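Alr4995 protein (Nostoc sp., PDB 6LRF) acts as a bifunctional enzyme of arginine catabolism, combining an arginine dihydrolase of the guanidine-modifying superfamily with an ornithine cyclodeaminase in one chain. Local coordinates at residues G374-D379 and V560-R565; P387-I392 and G439-R444. One frame throughout, in Å; residues are numbered along the deposited sequence.

Contact 1 (G374-D379 and V560-R565); sequences GVAPDD and VINTIR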
loop_
_atom_site.group_PDB
_atom_site.type_symbol
_atom_site.label_atom_id
_atom_site.label_comp_id
_atom_site.label_asym_id
_atom_site.label_seq_id
_atom_site.Cartn_x
_atom_site.Cartn_y
_atom_site.Cartn_z
ATOM N N GLY B 374 -20.592 -15.152 -34.959
ATOM C CA GLY B 374 -20.085 -14.605 -33.706
ATOM C C GLY B 374 -20.749 -15.155 -32.449
ATOM O O GLY B 374 -20.696 -14.529 -31.403
ATOM N N VAL B 375 -21.378 -16.326 -32.553
ATOM C CA VAL B 375 -22.025 -16.962 -31.402
ATOM C C VAL B 375 -21.639 -18.438 -31.417
ATOM O O VAL B 375 -21.771 -19.091 -32.436
ATOM C CB VAL B 375 -23.567 -16.800 -31.443
ATOM C CG1 VAL B 375 -24.241 -17.612 -30.335
ATOM C CG2 VAL B 375 -23.970 -15.323 -31.341
ATOM N N ALA B 376 -21.122 -18.963 -30.310
ATOM C CA ALA B 376 -20.761 -20.383 -30.253
ATOM C C ALA B 376 -21.996 -21.188 -29.859
ATOM O O ALA B 376 -22.906 -20.643 -29.227
ATOM C CB ALA B 376 -19.621 -20.616 -29.270
ATOM N N PRO B 377 -22.057 -22.468 -30.268
ATOM C CA PRO B 377 -23.149 -23.338 -29.814
ATOM C C PRO B 377 -23.066 -23.532 -28.333
ATOM O O PRO B 377 -21.985 -23.387 -27.760
ATOM C CB PRO B 377 -22.898 -24.664 -30.546
ATOM C CG PRO B 377 -21.442 -24.618 -30.913
ATOM C CD PRO B 377 -21.154 -23.168 -31.195
ATOM N N ASP B 378 -24.192 -23.870 -27.719
ATOM C CA ASP B 378 -24.249 -24.001 -26.278
ATOM C C ASP B 378 -23.313 -25.100 -25.791
ATOM O O ASP B 378 -23.138 -26.120 -26.454
ATOM C CB ASP B 378 -25.680 -24.278 -25.836
ATOM C CG ASP B 378 -25.947 -23.792 -24.434
ATOM O OD1 ASP B 378 -26.164 -22.565 -24.259
ATOM O OD2 ASP B 378 -25.926 -24.635 -23.511
ATOM N N ASP B 379 -22.716 -24.871 -24.627
ATOM C CA ASP B 379 -21.767 -25.787 -24.000
ATOM C C ASP B 379 -20.446 -25.904 -24.763
ATOM O O ASP B 379 -19.741 -26.901 -24.633
ATOM C CB ASP B 379 -22.387 -27.179 -23.821
ATOM C CG ASP B 379 -21.606 -28.042 -22.840
ATOM O OD1 ASP B 379 -21.073 -27.489 -21.845
ATOM O OD2 ASP B 379 -21.509 -29.263 -23.081
ATOM N N VAL B 560 -21.657 -16.427 -20.139
ATOM C CA VAL B 560 -22.494 -15.248 -20.042
ATOM C C VAL B 560 -22.312 -14.366 -21.273
ATOM O O VAL B 560 -23.282 -13.851 -21.829
ATOM C CB VAL B 560 -22.184 -14.436 -18.760
ATOM C CG1 VAL B 560 -22.794 -13.031 -18.841
ATOM C CG2 VAL B 560 -22.682 -15.189 -17.523
ATOM N N ILE B 561 -21.064 -14.199 -21.702
ATOM C CA ILE B 561 -20.783 -13.337 -22.843
ATOM C C ILE B 561 -21.433 -13.917 -24.089
ATOM O O ILE B 561 -22.141 -13.214 -24.816
ATOM C CB ILE B 561 -19.275 -13.154 -23.051
ATOM C CG1 ILE B 561 -18.719 -12.290 -21.898
ATOM C CG2 ILE B 561 -18.999 -12.511 -24.419
ATOM C CD1 ILE B 561 -17.196 -12.157 -21.886
ATOM N N ASN B 562 -21.216 -15.208 -24.316
ATOM C CA ASN B 562 -21.842 -15.893 -25.444
ATOM C C ASN B 562 -23.379 -15.827 -25.434
ATOM O O ASN B 562 -24.016 -15.651 -26.468
ATOM C CB ASN B 562 -21.407 -17.360 -25.472
ATOM C CG ASN B 562 -21.682 -17.994 -26.800
ATOM O OD1 ASN B 562 -21.148 -17.547 -27.816
ATOM N ND2 ASN B 562 -22.528 -19.032 -26.818
ATOM N N THR B 563 -23.975 -15.968 -24.261
ATOM C CA THR B 563 -25.431 -15.937 -24.150
ATOM C C THR B 563 -25.996 -14.557 -24.501
ATOM O O THR B 563 -26.997 -14.444 -25.219
ATOM C CB THR B 563 -25.866 -16.361 -22.727
ATOM O OG1 THR B 563 -25.423 -17.701 -22.490
ATOM C CG2 THR B 563 -27.371 -16.301 -22.567
ATOM N N ILE B 564 -25.368 -13.497 -24.000
ATOM C CA ILE B 564 -25.837 -12.150 -24.328
ATOM C C ILE B 564 -25.643 -11.870 -25.826
ATOM O O ILE B 564 -26.522 -11.305 -26.467
ATOM C CB ILE B 564 -25.124 -11.058 -23.481
ATOM C CG1 ILE B 564 -25.268 -11.356 -21.978
ATOM C CG2 ILE B 564 -25.718 -9.677 -23.768
ATOM C CD1 ILE B 564 -26.719 -11.540 -21.516
ATOM N N ARG B 565 -24.507 -12.289 -26.392
ATOM C CA ARG B 565 -24.289 -12.124 -27.825
ATOM C C ARG B 565 -25.385 -12.881 -28.601
ATOM O O ARG B 565 -25.886 -12.383 -29.611
ATOM C CB ARG B 565 -22.883 -12.584 -28.235
ATOM C CG ARG B 565 -21.742 -11.690 -27.685
ATOM C CD ARG B 565 -20.367 -12.158 -28.175
ATOM N NE ARG B 565 -20.276 -12.090 -29.635
ATOM C CZ ARG B 565 -19.903 -11.006 -30.312
ATOM N NH1 ARG B 565 -19.549 -9.900 -29.659
ATOM N NH2 ARG B 565 -19.879 -11.027 -31.639
#
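Asn562, on one turn of helix 554-567, lays its carboxamide along the backbone of Ala376 and reads both of its polar atoms. Ala376 N donates to Asn562 OD1 over 2.9 Å, in the amide plane and on a lone pair, with 164° at the hydrogen. In return Asn562 ND2 donates to Ala376 O, also at 2.9 Å; this oxygen lies close to the amide plane, although the nitrogen stands above the carbonyl plane of Ala376. With CG anti to the backbone N (chi1 -163°), the amide reaches the loop, and the paired bonds fix its flip. One turn on, Arg565 bends at chi3 (61°) so that NE donates to Gly374 O over 3.0 Å, nearly straight and in the guanidinium plane, while its NH1 is held by Pro605 O. These bonds, with Gly374, Val375, Ala376 and Asn562 all buried, make the close part; the Val375 methyls pack more loosely beside them, CG1 4.0 Å from Asn562 OD1 and CG2 3.9 Å from Arg565 O. Packing loosens further toward 377-379, where the exposed Asp378 makes a long, weak ion pair with Arg566. Pro377 turns from the helix onto Val433 and Val435 of strand 432-435. Val560 and Ile561 of the same helix pack on helix 524-536, so the loop bridges the beta sheet of residues 366-442 and the helices of the Rossmann-fold region.

Contact 2 (P387-I392 and G439-R444); sequences PTEVRI and GIRTIR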
loop_
_atom_site.group_PDB
_atom_site.type_symbol
_atom_site.label_atom_id
_atom_site.label_comp_id
_atom_site.label_asym_id
_atom_site.label_seq_id
_atom_site.Cartn_x
_atom_site.Cartn_y
_atom_site.Cartn_z
ATOM N N PRO B 387 -0.949 -25.748 -24.911
ATOM C CA PRO B 387 -1.002 -26.557 -26.136
ATOM C C PRO B 387 -1.982 -27.704 -25.963
ATOM O O PRO B 387 -1.928 -28.405 -24.951
ATOM C CB PRO B 387 0.433 -27.085 -26.299
ATOM C CG PRO B 387 1.268 -26.245 -25.425
ATOM C CD PRO B 387 0.390 -25.791 -24.294
ATOM N N THR B 388 -2.857 -27.874 -26.950
ATOM C CA THR B 388 -4.065 -28.668 -26.806
ATOM C C THR B 388 -4.235 -29.557 -28.028
ATOM O O THR B 388 -3.958 -29.125 -29.148
ATOM C CB THR B 388 -5.307 -27.750 -26.628
ATOM O OG1 THR B 388 -5.166 -26.963 -25.435
ATOM C CG2 THR B 388 -6.620 -28.556 -26.553
ATOM N N GLU B 389 -4.660 -30.803 -27.809
ATOM C CA GLU B 389 -5.020 -31.710 -28.903
ATOM C C GLU B 389 -6.485 -32.125 -28.755
ATOM O O GLU B 389 -6.989 -32.225 -27.635
ATOM C CB GLU B 389 -4.111 -32.946 -28.915
ATOM C CG GLU B 389 -2.707 -32.716 -29.475
ATOM C CD GLU B 389 -1.754 -33.907 -29.261
ATOM O OE1 GLU B 389 -2.144 -34.903 -28.610
ATOM O OE2 GLU B 389 -0.603 -33.848 -29.746
ATOM N N VAL B 390 -7.169 -32.342 -29.881
ATOM C CA VAL B 390 -8.560 -32.805 -29.875
ATOM C C VAL B 390 -8.744 -34.047 -30.773
ATOM O O VAL B 390 -8.053 -34.197 -31.781
ATOM C CB VAL B 390 -9.513 -31.682 -30.320
ATOM C CG1 VAL B 390 -9.380 -30.478 -29.384
ATOM C CG2 VAL B 390 -9.187 -31.238 -31.729
ATOM N N ARG B 391 -9.661 -34.939 -30.403
ATOM C CA ARG B 391 -9.817 -36.226 -31.103
ATOM C C ARG B 391 -10.978 -36.161 -32.092
ATOM O O ARG B 391 -12.137 -36.007 -31.697
ATOM C CB ARG B 391 -10.036 -37.367 -30.106
ATOM C CG ARG B 391 -9.686 -38.787 -30.622
ATOM C CD ARG B 391 -9.916 -39.799 -29.497
ATOM N NE ARG B 391 -9.639 -41.193 -29.846
ATOM C CZ ARG B 391 -10.572 -42.081 -30.192
ATOM N NH1 ARG B 391 -11.844 -41.719 -30.275
ATOM N NH2 ARG B 391 -10.237 -43.333 -30.472
ATOM N N ILE B 392 -10.648 -36.244 -33.380
ATOM C CA ILE B 392 -11.639 -36.162 -34.453
ATOM C C ILE B 392 -11.548 -37.457 -35.257
ATOM O O ILE B 392 -10.464 -37.816 -35.723
ATOM C CB ILE B 392 -11.398 -34.940 -35.372
ATOM C CG1 ILE B 392 -11.044 -33.694 -34.551
ATOM C CG2 ILE B 392 -12.597 -34.694 -36.319
ATOM C CD1 ILE B 392 -12.149 -33.260 -33.600
ATOM N N GLY B 439 -12.664 -35.967 -25.646
ATOM C CA GLY B 439 -11.726 -35.920 -26.748
ATOM C C GLY B 439 -10.868 -34.676 -26.755
ATOM O O GLY B 439 -10.583 -34.114 -27.810
ATOM N N ILE B 440 -10.461 -34.240 -25.567
ATOM C CA ILE B 440 -9.581 -33.081 -25.428
ATOM C C ILE B 440 -8.476 -33.412 -24.440
ATOM O O ILE B 440 -8.740 -33.907 -23.347
ATOM C CB ILE B 440 -10.348 -31.838 -24.946
ATOM C CG1 ILE B 440 -11.556 -31.570 -25.838
ATOM C CG2 ILE B 440 -9.417 -30.596 -24.910
ATOM C CD1 ILE B 440 -12.694 -30.845 -25.159
ATOM N N ARG B 441 -7.235 -33.149 -24.815
ATOM C CA ARG B 441 -6.143 -33.305 -23.865
ATOM C C ARG B 441 -5.147 -32.166 -24.037
ATOM O O ARG B 441 -5.073 -31.538 -25.096
ATOM C CB ARG B 441 -5.453 -34.660 -24.039
ATOM C CG ARG B 441 -4.712 -34.823 -25.358
ATOM C CD ARG B 441 -4.284 -36.272 -25.526
ATOM N NE ARG B 441 -3.502 -36.485 -26.742
ATOM C CZ ARG B 441 -3.219 -37.685 -27.248
ATOM N NH1 ARG B 441 -2.501 -37.787 -28.353
ATOM N NH2 ARG B 441 -3.660 -38.778 -26.646
ATOM N N THR B 442 -4.400 -31.889 -22.978
ATOM C CA THR B 442 -3.342 -30.896 -23.040
ATOM C C THR B 442 -2.029 -31.595 -23.384
ATOM O O THR B 442 -1.901 -32.803 -23.194
ATOM C CB THR B 442 -3.189 -30.156 -21.711
ATOM O OG1 THR B 442 -2.353 -29.015 -21.898
ATOM C CG2 THR B 442 -2.544 -31.071 -20.682
ATOM N N ILE B 443 -1.051 -30.854 -23.894
ATOM C CA ILE B 443 0.264 -31.442 -24.086
ATOM C C ILE B 443 1.322 -30.526 -23.497
ATOM O O ILE B 443 2.329 -30.234 -24.129
ATOM C CB ILE B 443 0.558 -31.749 -25.582
ATOM C CG1 ILE B 443 0.105 -30.600 -26.493
ATOM C CG2 ILE B 443 -0.136 -33.040 -25.994
ATOM C CD1 ILE B 443 0.359 -30.842 -27.974
ATOM N N ARG B 444 1.077 -30.074 -22.275
ATOM C CA ARG B 444 2.097 -29.368 -21.516
ATOM C C ARG B 444 3.261 -30.304 -21.194
ATOM O O ARG B 444 3.054 -31.442 -20.758
ATOM C CB ARG B 444 1.525 -28.797 -20.223
ATOM C CG ARG B 444 0.248 -28.038 -20.388
ATOM C CD ARG B 444 -0.371 -27.732 -19.040
ATOM N NE ARG B 444 0.545 -27.016 -18.155
ATOM C CZ ARG B 444 0.199 -26.515 -16.970
ATOM N NH1 ARG B 444 -1.046 -26.649 -16.522
ATOM N NH2 ARG B 444 1.094 -25.876 -16.233
#
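Strands 388-392 and 440-442 run antiparallel, 158° between their directions and 4.7 Å apart at closest approach, with Glu389 and Arg441 as the hydrogen-bonded pair flanked by the non-hydrogen-bonded pairs Thr388-Thr442 and Val390-Ile440. Glu389 N donates to Arg441 O over 2.8 Å, and Arg441 N returns a bond to Glu389 O at 3.0 Å, both nearly straight. At one end Gly439, with a positive phi, presents its O to Arg391 N, which stands above the carbonyl plane; at the other, Pro387 O accepts both Ile443 N, at 2.8 Å, and Thr442 OG1, whose anti chi1 (-168°) swings the hydroxyl to it.

The central pair also carries a salt bridge. Glu389 and Arg441 rise side by side from the same face, and Arg441 NE and NH1 both converge on Glu389 OE1, the NE contact being 2.8 Å. NE meets that oxygen nearly along the C-O axis, NH1 on its syn lone pair. OE1 lies in the guanidinium plane, and the carboxylate plane is inclined 43° to it. Glu389 OE2 instead meets Ile443 CD1 at 3.6 Å, the isoleucine crossing the glutamate at about a right angle. Ile443 CG1 also abuts Pro387 CB at 3.5 Å. A cation-pi contact with Trp396 on strand 395-400 gives Arg441 a second partner. The face of Thr388, Val390, Ile440 and Thr442 is largely aliphatic at Val390 and Ile440, which both pack on Ile434 of strand 432-435; Thr388 turns OG1 to Tyr386 O and CG2 to Ile440 CG2, 3.8 Å away.

Backbone hydrogen bonds of Thr388 with Val399 and of Val390 with Ile397 continue the pairing into strand 395-400. This is regular antiparallel beta pairing at the margin of a mixed sheet, where 440-442 is an outermost strand within this chain.

How the contacts relate
From the N terminus the chain passes strand 366-369 and enters the loop of contact 1 at 374-379, then reaches strand 388-392, the first half of contact 2. Strands 395-400, 407-413, 416-422 and 432-435 follow before 439-444 returns to close contact 2, a short all-beta loop of 46 intervening residues. The chain then runs into the Rossmann-fold region, where 560-565 closes contact 1 across 180 residues. Contact 2 is therefore enclosed wholly within contact 1, with no crossing. Their centres lie 22 Å apart and their nearest atoms about 8 Å: contact 2 joins strands within one sheet, while contact 1 ties a loop of that region to a Rossmann-region helix.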